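Local coordinates for ssDNA binding protein (Pyrococcus furiosus, PDB 4PSM) that binds single-stranded DNA and entraps it in a system of tunnels between its subunits, at the interface of chains A and B. Residues are numbered along the deposited sequence; one frame, centred on the assembly and turned at random. Chains: chain A/B, ssDNA binding protein.

The interface of chains A and B. Residues chain A 138-139, 144, 146, 148-149; chain B 20, 24, 33, 37.
A:Gln139 lies flat over the phenyl ring of B:Phe24, an example of a flat polar amide stacked on an aromatic ring across a subunit boundary. A:Gln139 CB sits over the centre of the B:Phe24 ring, 3.5 Å from the centroid in a CH-pi contact. Beyond CG the chain carries the terminal amide across the same face; amide and ring planes are 12° apart and stacked.

A:Leu146 touches the rim of the ring at CZ and CE2, on the side of the plane that A:Gln139 occupies, with A:Leu146 CD1 3.3 Å from B:Phe24 CZ. The same methyl, A:Leu146 CD1, stands over the centre of the guanidinium, 3.6 Å from B:Arg20 CZ.

Polar bonds at its periphery fix the rotation of that guanidinium. B:Arg20 leaves its helix with CG anti to the backbone N (chi1 -161°) and bends at chi3, and B:Arg20 NH2 donates to the carbonyl O of A:Leu144 at 3.2 Å, with the acceptor near the guanidinium plane. At the NE edge a water lies in plane, 2.6 Å from B:Arg20 NE, and links it to the backbone carbonyl of A:Gln139. B:Arg20 NH1 forms a salt bridge with A:Glu149 OE1 at 3.2 Å; the planes are 80° apart and the N-H of NH1 points elsewhere, so this is a charge contact and not a hydrogen bond. As modelled, A:Glu149 OE2 accepts the backbone N-H of A:Leu146, N to OE2 2.8 Å, which may help fold the tail back; the poor order of A:Glu149 makes this tentative.

B:Val37 crosses the A:Glu149 side chain at about a right angle. Its CG1, anti to the backbone N, and its CG2 both meet CG of A:Glu149, B:Val37 CG1 lying 3.8 Å from A:Glu149 CG. CG2 also nears A:Ser148 OG and A:Leu146 CD1, while CB of A:Ser148 rests against CB of B:Pro33.

The contact thus joins the end of the long helix 93-141 and the C-terminal tail of one subunit to helices 15-26 and 33-53 of the other; its two-fold twin repeats it with the chains exchanged.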
# COMPACT_ATOMS: atom_id res chain seq x y z
N LYS A 138 -7.07 -4.73 17.67
CA LYS A 138 -8.17 -5.65 17.92
C LYS A 138 -7.96 -6.27 19.30
O LYS A 138 -8.88 -6.34 20.11
CB LYS A 138 -8.24 -6.73 16.85
CG LYS A 138 -8.81 -6.24 15.52
CD LYS A 138 -8.73 -7.31 14.44
CE LYS A 138 -9.59 -8.53 14.76
NZ LYS A 138 -9.26 -9.67 13.85
N GLN A 139 -6.72 -6.68 19.57
CA GLN A 139 -6.37 -7.36 20.81
C GLN A 139 -6.53 -6.46 22.02
O GLN A 139 -6.97 -6.90 23.09
CB GLN A 139 -4.93 -7.85 20.74
CG GLN A 139 -4.67 -8.87 19.66
CD GLN A 139 -3.19 -9.13 19.48
OE1 GLN A 139 -2.35 -8.35 19.96
NE2 GLN A 139 -2.86 -10.22 18.78
N LEU A 144 -13.32 -7.88 19.38
CA LEU A 144 -13.45 -8.50 18.06
C LEU A 144 -12.80 -9.88 17.99
O LEU A 144 -11.81 -10.13 18.67
CB LEU A 144 -12.86 -7.57 17.00
CG LEU A 144 -13.76 -6.57 16.26
CD1 LEU A 144 -15.22 -6.53 16.69
CD2 LEU A 144 -13.16 -5.19 16.05
N LEU A 146 -10.39 -12.54 17.09
CA LEU A 146 -8.98 -12.43 16.72
C LEU A 146 -8.54 -13.54 15.77
O LEU A 146 -9.13 -14.62 15.74
CB LEU A 146 -8.09 -12.43 17.96
CG LEU A 146 -8.42 -11.42 19.06
CD1 LEU A 146 -7.51 -11.55 20.28
CD2 LEU A 146 -8.49 -9.98 18.57
N SER A 148 -5.88 -15.14 16.15
CA SER A 148 -5.26 -16.14 17.02
C SER A 148 -6.30 -16.97 17.75
O SER A 148 -5.97 -17.74 18.66
CB SER A 148 -4.32 -15.47 18.02
OG SER A 148 -5.02 -14.62 18.90
N GLU A 149 -7.56 -16.81 17.37
CA GLU A 149 -8.65 -17.58 17.95
C GLU A 149 -9.12 -18.67 17.00
O GLU A 149 -10.01 -18.44 16.18
CB GLU A 149 -9.82 -16.67 18.32
CG GLU A 149 -9.59 -15.83 19.56
CD GLU A 149 -10.83 -15.06 19.97
OE1 GLU A 149 -11.28 -15.22 21.12
OE2 GLU A 149 -11.34 -14.28 19.14
N ARG B 20 -9.09 -9.53 28.73
CA ARG B 20 -8.28 -9.96 27.61
C ARG B 20 -7.47 -8.80 27.04
O ARG B 20 -6.30 -8.97 26.69
CB ARG B 20 -9.15 -10.59 26.52
CG ARG B 20 -8.36 -11.46 25.54
CD ARG B 20 -9.26 -11.97 24.43
NE ARG B 20 -9.65 -10.89 23.53
CZ ARG B 20 -10.40 -11.04 22.44
NH1 ARG B 20 -10.86 -12.25 22.13
NH2 ARG B 20 -10.70 -10.00 21.68
N PHE B 24 -3.43 -8.62 26.90
CA PHE B 24 -2.66 -8.46 25.66
C PHE B 24 -1.63 -7.35 25.80
O PHE B 24 -0.50 -7.47 25.32
CB PHE B 24 -3.56 -8.14 24.46
CG PHE B 24 -4.01 -9.35 23.71
CD1 PHE B 24 -3.11 -10.07 22.94
CD2 PHE B 24 -5.33 -9.77 23.76
CE1 PHE B 24 -3.52 -11.19 22.23
CE2 PHE B 24 -5.75 -10.88 23.06
CZ PHE B 24 -4.84 -11.60 22.30
N PRO B 33 -0.04 -14.64 21.17
CA PRO B 33 -1.45 -14.24 21.27
C PRO B 33 -2.35 -15.39 21.67
O PRO B 33 -3.22 -15.23 22.52
CB PRO B 33 -1.78 -13.79 19.84
CG PRO B 33 -0.49 -13.25 19.34
CD PRO B 33 0.57 -14.16 19.92
N VAL B 37 -5.13 -15.47 24.66
CA VAL B 37 -6.52 -15.82 24.45
C VAL B 37 -6.89 -16.98 25.36
O VAL B 37 -7.95 -16.99 25.98
CB VAL B 37 -6.79 -16.20 22.98
CG1 VAL B 37 -8.09 -16.96 22.85
CG2 VAL B 37 -6.80 -14.95 22.10
O HOH W 1 -8.90 -8.37 23.62